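Local coordinates for amyloid-like protein 1 (Homo sapiens, PDB 3PMR) that probably takes part in cell adhesion and heparin binding, through an E2 domain that dimerises much as that of the amyloid precursor protein does, at residues I104-F115 against A132-E143. Numbering follows the deposited sequence.
Sequences INDQRRAALEGF and ALRRYLRAEQKE
Arg108 reaches over to Glu143 and forms the one direct salt bridge between the antiparallel segments 104-115 and 132-143, whose axes approach to 8.3 Å at 159°. Its NH1 lies 2.9 Å from Glu143 OE1, meeting the syn side but tilted out of the carboxylate plane, the two planes 40° apart. The same NH1 donates to Asn105 OD1 one turn back, and a water joins that oxygen to Glu143 OE2. A bend at chi3 (69°) turns the guanidinium back to this pair, while the aliphatic part of Arg108 fits as a knob among Tyr136, Ala139, Glu140 and Glu143. Close approach relies on small residues: Ala111 CB is 3.7 Å from Tyr136 CA, and Ala132 CB is 3.6 Å from Phe115 CA. Leu133 CD1 lies over one face of the Phe115 ring, a CH-pi contact 3.9 Å from the centroid. Two further waters bridge backbone carbonyls, Ile104 to Ala139 and Ala111 to Ala132. In the second shell, Arg179 of helix 159-187 pairs with Glu140 and Glu143, and His172 bonds Glu143 OE2. With an alanine at Arg108, Asn105 OD1 and Glu143 OE1 would probably lose this donor and a gap open beside Tyr136. Glu140 OE2 and Glu143 OE1 are only 2.9 Å apart; if both are charged, Arg108 and Arg179 would probably offset the repulsion, suggesting that this seam of the helical E2 domain rests on charge balance and apolar packing.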
ATOM      1  N   ILE B 104       4.277  -8.030 -18.021  1.00 30.50           N
ATOM      2  CA  ILE B 104       5.234  -9.076 -17.704  1.00 28.23           C
ATOM      3  C   ILE B 104       5.175 -10.211 -18.750  1.00 34.59           C
ATOM      4  O   ILE B 104       6.211 -10.718 -19.180  1.00 28.13           O
ATOM      5  CB  ILE B 104       4.960  -9.641 -16.288  1.00 31.85           C
ATOM      6  CG1 ILE B 104       5.482  -8.648 -15.236  1.00 42.88           C
ATOM      7  CG2 ILE B 104       5.599 -11.007 -16.134  1.00 29.25           C
ATOM      8  CD1 ILE B 104       5.173  -9.041 -13.797  1.00 39.63           C
ATOM      9  N   ASN B 105       3.968 -10.605 -19.152  1.00 22.50           N
ATOM     10  CA  ASN B 105       3.807 -11.661 -20.145  1.00 24.36           C
ATOM     11  C   ASN B 105       4.278 -11.183 -21.504  1.00 23.67           C
ATOM     12  O   ASN B 105       4.938 -11.921 -22.235  1.00 26.89           O
ATOM     13  CB  ASN B 105       2.345 -12.128 -20.244  1.00 26.75           C
ATOM     14  CG  ASN B 105       1.919 -12.964 -19.054  1.00 31.73           C
ATOM     15  OD1 ASN B 105       2.747 -13.567 -18.388  1.00 31.91           O
ATOM     16  ND2 ASN B 105       0.616 -13.019 -18.796  1.00 30.01           N
ATOM     17  N   ASP B 106       3.947  -9.941 -21.846  1.00 24.45           N
ATOM     18  CA  ASP B 106       4.372  -9.394 -23.130  1.00 30.16           C
ATOM     19  C   ASP B 106       5.892  -9.297 -23.201  1.00 29.34           C
ATOM     20  O   ASP B 106       6.484  -9.601 -24.226  1.00 28.20           O
ATOM     21  CB  ASP B 106       3.768  -8.007 -23.357  1.00 30.98           C
ATOM     22  N   GLN B 107       6.527  -8.860 -22.117  1.00 30.30           N
ATOM     23  CA  GLN B 107       7.982  -8.741 -22.131  1.00 26.03           C
ATOM     24  C   GLN B 107       8.692 -10.089 -22.200  1.00 21.34           C
ATOM     25  O   GLN B 107       9.769 -10.186 -22.765  1.00 27.35           O
ATOM     26  CB  GLN B 107       8.463  -7.955 -20.913  1.00 26.83           C
ATOM     27  CG  GLN B 107       8.057  -6.502 -20.989  1.00 39.27           C
ATOM     28  CD  GLN B 107       8.435  -5.714 -19.759  1.00 49.79           C
ATOM     29  OE1 GLN B 107       8.705  -6.278 -18.696  1.00 46.49           O
ATOM     30  NE2 GLN B 107       8.435  -4.390 -19.889  1.00 50.60           N
ATOM     31  N   ARG B 108       8.091 -11.128 -21.636  1.00 20.05           N
ATOM     32  CA  ARG B 108       8.709 -12.445 -21.664  1.00 20.73           C
ATOM     33  C   ARG B 108       8.669 -12.981 -23.102  1.00 30.66           C
ATOM     34  O   ARG B 108       9.635 -13.572 -23.588  1.00 23.49           O
ATOM     35  CB  ARG B 108       7.953 -13.398 -20.741  1.00 17.86           C
ATOM     36  CG  ARG B 108       8.501 -14.821 -20.718  1.00 30.53           C
ATOM     37  CD  ARG B 108       7.567 -15.777 -19.977  1.00 27.50           C
ATOM     38  NE  ARG B 108       6.336 -15.992 -20.732  1.00 28.55           N
ATOM     39  CZ  ARG B 108       5.117 -15.733 -20.273  1.00 36.12           C
ATOM     40  NH1 ARG B 108       4.951 -15.252 -19.044  1.00 27.96           N
ATOM     41  NH2 ARG B 108       4.066 -15.932 -21.057  1.00 30.84           N
ATOM     42  N   ARG B 109       7.533 -12.764 -23.769  1.00 22.63           N
ATOM     43  CA  ARG B 109       7.339 -13.213 -25.141  1.00 19.86           C
ATOM     44  C   ARG B 109       8.221 -12.449 -26.107  1.00 23.27           C
ATOM     45  O   ARG B 109       8.789 -13.034 -27.031  1.00 26.54           O
ATOM     46  CB  ARG B 109       5.874 -13.073 -25.531  1.00 22.36           C
ATOM     47  CG  ARG B 109       4.983 -14.050 -24.777  1.00 23.37           C
ATOM     48  CD  ARG B 109       3.536 -13.598 -24.732  1.00 25.27           C
ATOM     49  NE  ARG B 109       2.685 -14.657 -24.204  1.00 26.92           N
ATOM     50  CZ  ARG B 109       1.448 -14.476 -23.761  1.00 36.04           C
ATOM     51  NH1 ARG B 109       0.901 -13.268 -23.776  1.00 29.93           N
ATOM     52  NH2 ARG B 109       0.768 -15.509 -23.290  1.00 38.01           N
ATOM     53  N   ALA B 110       8.346 -11.145 -25.904  1.00 18.22           N
ATOM     54  CA  ALA B 110       9.206 -10.349 -26.768  1.00 21.58           C
ATOM     55  C   ALA B 110      10.661 -10.812 -26.618  1.00 26.18           C
ATOM     56  O   ALA B 110      11.391 -10.928 -27.602  1.00 25.42           O
ATOM     57  CB  ALA B 110       9.097  -8.875 -26.408  1.00 23.35           C
ATOM     58  N   ALA B 111      11.075 -11.078 -25.384  1.00 21.27           N
ATOM     59  CA  ALA B 111      12.441 -11.510 -25.112  1.00 22.52           C
ATOM     60  C   ALA B 111      12.727 -12.909 -25.675  1.00 28.41           C
ATOM     61  O   ALA B 111      13.862 -13.196 -26.067  1.00 27.82           O
ATOM     62  CB  ALA B 111      12.710 -11.475 -23.609  1.00 23.74           C
ATOM     63  N   LEU B 112      11.710 -13.771 -25.712  1.00 21.45           N
ATOM     64  CA  LEU B 112      11.877 -15.117 -26.257  1.00 26.76           C
ATOM     65  C   LEU B 112      12.135 -15.002 -27.751  1.00 23.92           C
ATOM     66  O   LEU B 112      13.035 -15.649 -28.292  1.00 29.62           O
ATOM     67  CB  LEU B 112      10.627 -15.982 -26.025  1.00 29.96           C
ATOM     68  CG  LEU B 112      10.655 -17.383 -26.663  1.00 35.40           C
ATOM     69  CD1 LEU B 112      11.850 -18.167 -26.149  1.00 36.65           C
ATOM     70  CD2 LEU B 112       9.372 -18.130 -26.343  1.00 35.75           C
ATOM     71  N   GLU B 113      11.331 -14.180 -28.416  1.00 23.60           N
ATOM     72  CA  GLU B 113      11.474 -13.957 -29.844  1.00 32.89           C
ATOM     73  C   GLU B 113      12.894 -13.448 -30.152  1.00 30.02           C
ATOM     74  O   GLU B 113      13.542 -13.940 -31.062  1.00 30.66           O
ATOM     75  CB  GLU B 113      10.431 -12.942 -30.325  1.00 36.90           C
ATOM     76  CG  GLU B 113      10.460 -12.693 -31.825  1.00 43.18           C
ATOM     77  CD  GLU B 113       9.424 -11.670 -32.287  1.00 65.41           C
ATOM     78  OE1 GLU B 113       9.545 -10.476 -31.933  1.00 54.26           O
ATOM     79  OE2 GLU B 113       8.486 -12.068 -33.007  1.00 61.36           O
ATOM     80  N   GLY B 114      13.371 -12.472 -29.385  1.00 31.92           N
ATOM     81  CA  GLY B 114      14.712 -11.944 -29.608  1.00 37.86           C
ATOM     82  C   GLY B 114      15.813 -12.983 -29.407  1.00 34.18           C
ATOM     83  O   GLY B 114      16.777 -13.039 -30.165  1.00 30.40           O
ATOM     84  N   PHE B 115      15.666 -13.814 -28.383  1.00 32.00           N
ATOM     85  CA  PHE B 115      16.649 -14.853 -28.091  1.00 29.96           C
ATOM     86  C   PHE B 115      16.709 -15.864 -29.234  1.00 33.02           C
ATOM     87  O   PHE B 115      17.782 -16.362 -29.579  1.00 31.44           O
ATOM     88  CB  PHE B 115      16.282 -15.554 -26.786  1.00 28.43           C
ATOM     89  CG  PHE B 115      17.055 -16.818 -26.525  1.00 30.32           C
ATOM     90  CD1 PHE B 115      18.436 -16.790 -26.379  1.00 25.52           C
ATOM     91  CD2 PHE B 115      16.390 -18.035 -26.377  1.00 31.98           C
ATOM     92  CE1 PHE B 115      19.148 -17.952 -26.072  1.00 33.21           C
ATOM     93  CE2 PHE B 115      17.094 -19.200 -26.071  1.00 29.68           C
ATOM     94  CZ  PHE B 115      18.473 -19.159 -25.921  1.00 28.58           C
ATOM     95  N   ALA B 132      20.723 -11.660 -25.454  1.00 30.22           N
ATOM     96  CA  ALA B 132      19.317 -11.934 -25.724  1.00 28.55           C
ATOM     97  C   ALA B 132      18.813 -12.904 -24.651  1.00 30.26           C
ATOM     98  O   ALA B 132      17.682 -12.807 -24.184  1.00 28.79           O
ATOM     99  CB  ALA B 132      19.167 -12.549 -27.103  1.00 29.74           C
ATOM    100  N   LEU B 133      19.664 -13.842 -24.262  1.00 28.28           N
ATOM    101  CA  LEU B 133      19.292 -14.798 -23.239  1.00 30.01           C
ATOM    102  C   LEU B 133      19.170 -14.062 -21.910  1.00 26.61           C
ATOM    103  O   LEU B 133      18.211 -14.282 -21.168  1.00 30.85           O
ATOM    104  CB  LEU B 133      20.345 -15.913 -23.132  1.00 25.26           C
ATOM    105  CG  LEU B 133      20.087 -17.014 -22.096  1.00 36.08           C
ATOM    106  CD1 LEU B 133      18.772 -17.745 -22.420  1.00 30.25           C
ATOM    107  CD2 LEU B 133      21.255 -17.995 -22.086  1.00 36.97           C
ATOM    108  N   ARG B 134      20.127 -13.181 -21.618  1.00 25.21           N
ATOM    109  CA  ARG B 134      20.101 -12.433 -20.367  1.00 26.12           C
ATOM    110  C   ARG B 134      18.771 -11.710 -20.210  1.00 30.38           C
ATOM    111  O   ARG B 134      18.178 -11.702 -19.137  1.00 30.79           O
ATOM    112  CB  ARG B 134      21.233 -11.409 -20.304  1.00 35.14           C
ATOM    113  CG  ARG B 134      21.123 -10.478 -19.098  1.00 46.40           C
ATOM    114  CD  ARG B 134      22.272  -9.474 -19.021  1.00 53.77           C
ATOM    115  NE  ARG B 134      22.223  -8.689 -17.787  1.00 89.45           N
ATOM    116  CZ  ARG B 134      21.295  -7.774 -17.510  1.00 98.07           C
ATOM    117  NH1 ARG B 134      20.327  -7.513 -18.382  1.00 90.96           N
ATOM    118  NH2 ARG B 134      21.328  -7.127 -16.351  1.00 87.36           N
ATOM    119  N   ARG B 135      18.306 -11.109 -21.295  1.00 25.96           N
ATOM    120  CA  ARG B 135      17.056 -10.382 -21.286  1.00 30.89           C
ATOM    121  C   ARG B 135      15.876 -11.321 -21.018  1.00 26.27           C
ATOM    122  O   ARG B 135      14.940 -10.958 -20.308  1.00 23.82           O
ATOM    123  CB  ARG B 135      16.895  -9.650 -22.619  1.00 35.54           C
ATOM    124  CG  ARG B 135      15.580  -8.929 -22.810  1.00 40.39           C
ATOM    125  CD  ARG B 135      15.740  -7.813 -23.828  1.00 56.93           C
ATOM    126  NE  ARG B 135      14.460  -7.405 -24.392  1.00 66.07           N
ATOM    127  CZ  ARG B 135      13.958  -7.898 -25.519  1.00 80.84           C
ATOM    128  NH1 ARG B 135      14.639  -8.811 -26.203  1.00 99.37           N
ATOM    129  NH2 ARG B 135      12.776  -7.489 -25.960  1.00 49.50           N
ATOM    130  N   TYR B 136      15.923 -12.528 -21.571  1.00 23.09           N
ATOM    131  CA  TYR B 136      14.846 -13.495 -21.357  1.00 23.58           C
ATOM    132  C   TYR B 136      14.848 -13.973 -19.903  1.00 25.40           C
ATOM    133  O   TYR B 136      13.794 -14.123 -19.288  1.00 26.41           O
ATOM    134  CB  TYR B 136      15.005 -14.693 -22.295  1.00 21.68           C
ATOM    135  CG  TYR B 136      13.937 -15.756 -22.124  1.00 27.99           C
ATOM    136  CD1 TYR B 136      12.613 -15.521 -22.511  1.00 27.59           C
ATOM    137  CD2 TYR B 136      14.248 -16.993 -21.564  1.00 28.24           C
ATOM    138  CE1 TYR B 136      11.630 -16.496 -22.345  1.00 38.48           C
ATOM    139  CE2 TYR B 136      13.270 -17.975 -21.391  1.00 32.83           C
ATOM    140  CZ  TYR B 136      11.967 -17.720 -21.785  1.00 33.92           C
ATOM    141  OH  TYR B 136      11.006 -18.692 -21.622  1.00 40.96           O
ATOM    142  N   LEU B 137      16.038 -14.203 -19.354  1.00 24.87           N
ATOM    143  CA  LEU B 137      16.155 -14.661 -17.974  1.00 27.17           C
ATOM    144  C   LEU B 137      15.694 -13.568 -17.020  1.00 27.69           C
ATOM    145  O   LEU B 137      15.098 -13.849 -15.986  1.00 25.81           O
ATOM    146  CB  LEU B 137      17.604 -15.062 -17.663  1.00 33.97           C
ATOM    147  CG  LEU B 137      18.092 -16.277 -18.455  1.00 21.98           C
ATOM    148  CD1 LEU B 137      19.509 -16.643 -18.074  1.00 32.05           C
ATOM    149  CD2 LEU B 137      17.167 -17.440 -18.162  1.00 26.07           C
ATOM    150  N   ARG B 138      15.968 -12.314 -17.365  1.00 26.06           N
ATOM    151  CA  ARG B 138      15.537 -11.218 -16.514  1.00 33.08           C
ATOM    152  C   ARG B 138      14.019 -11.073 -16.585  1.00 30.93           C
ATOM    153  O   ARG B 138      13.385 -10.662 -15.616  1.00 27.13           O
ATOM    154  CB  ARG B 138      16.217  -9.909 -16.918  1.00 26.45           C
ATOM    155  CG  ARG B 138      17.713  -9.928 -16.667  1.00 33.05           C
ATOM    156  CD  ARG B 138      18.288  -8.527 -16.546  1.00 43.68           C
ATOM    157  NE  ARG B 138      17.316  -7.496 -16.895  1.00 76.18           N
ATOM    158  N   ALA B 139      13.440 -11.405 -17.733  1.00 24.87           N
ATOM    159  CA  ALA B 139      11.990 -11.335 -17.877  1.00 24.79           C
ATOM    160  C   ALA B 139      11.393 -12.415 -16.959  1.00 28.00           C
ATOM    161  O   ALA B 139      10.356 -12.204 -16.330  1.00 24.88           O
ATOM    162  CB  ALA B 139      11.596 -11.593 -19.318  1.00 29.93           C
ATOM    163  N   GLU B 140      12.057 -13.569 -16.884  1.00 23.30           N
ATOM    164  CA  GLU B 140      11.576 -14.657 -16.030  1.00 25.17           C
ATOM    165  C   GLU B 140      11.786 -14.368 -14.548  1.00 26.63           C
ATOM    166  O   GLU B 140      10.968 -14.757 -13.717  1.00 25.67           O
ATOM    167  CB  GLU B 140      12.229 -15.986 -16.422  1.00 26.21           C
ATOM    168  CG  GLU B 140      11.552 -16.594 -17.634  1.00 29.42           C
ATOM    169  CD  GLU B 140      10.030 -16.615 -17.485  1.00 49.69           C
ATOM    170  OE1 GLU B 140       9.463 -17.704 -17.268  1.00 41.19           O
ATOM    171  OE2 GLU B 140       9.399 -15.533 -17.574  1.00 60.88           O
ATOM    172  N   GLN B 141      12.870 -13.669 -14.226  1.00 23.86           N
ATOM    173  CA  GLN B 141      13.138 -13.291 -12.846  1.00 30.64           C
ATOM    174  C   GLN B 141      12.033 -12.337 -12.403  1.00 32.25           C
ATOM    175  O   GLN B 141      11.525 -12.433 -11.289  1.00 29.93           O
ATOM    176  CB  GLN B 141      14.488 -12.588 -12.723  1.00 31.96           C
ATOM    177  CG  GLN B 141      14.762 -12.090 -11.319  1.00 47.19           C
ATOM    178  CD  GLN B 141      15.962 -11.171 -11.246  1.00 63.53           C
ATOM    179  OE1 GLN B 141      16.095 -10.233 -12.038  1.00 56.11           O
ATOM    180  NE2 GLN B 141      16.840 -11.424 -10.283  1.00 66.62           N
ATOM    181  N   LYS B 142      11.652 -11.419 -13.286  1.00 27.33           N
ATOM    182  CA  LYS B 142      10.589 -10.465 -12.959  1.00 30.00           C
ATOM    183  C   LYS B 142       9.270 -11.196 -12.665  1.00 25.98           C
ATOM    184  O   LYS B 142       8.554 -10.842 -11.736  1.00 26.89           O
ATOM    185  CB  LYS B 142      10.401  -9.477 -14.113  1.00 24.00           C
ATOM    186  CG  LYS B 142       9.509  -8.305 -13.780  1.00 42.25           C
ATOM    187  CD  LYS B 142       9.750  -7.142 -14.726  1.00 57.60           C
ATOM    188  CE  LYS B 142       9.197  -5.867 -14.127  1.00 86.27           C
ATOM    189  NZ  LYS B 142       9.765  -5.697 -12.765  1.00 83.54           N
ATOM    190  N   GLU B 143       8.954 -12.207 -13.471  1.00 22.96           N
ATOM    191  CA  GLU B 143       7.734 -12.999 -13.284  1.00 21.02           C
ATOM    192  C   GLU B 143       7.784 -13.814 -11.986  1.00 17.73           C
ATOM    193  O   GLU B 143       6.775 -14.009 -11.308  1.00 26.14           O
ATOM    194  CB  GLU B 143       7.533 -13.938 -14.477  1.00 19.07           C
ATOM    195  CG  GLU B 143       6.390 -14.944 -14.307  1.00 33.54           C
ATOM    196  CD  GLU B 143       5.949 -15.552 -15.634  1.00 40.56           C
ATOM    197  OE1 GLU B 143       6.633 -15.296 -16.653  1.00 35.83           O
ATOM    198  OE2 GLU B 143       4.928 -16.282 -15.658  1.00 35.71           O
TER
HETATM  199  O   HOH W   1       8.551 -10.544 -17.899  1.00 30.72           O
HETATM  200  O   HOH W   2       2.541 -14.766 -15.792  1.00 43.15           O
HETATM  201  O   HOH W   3      16.076 -11.641 -25.780  1.00 19.42           O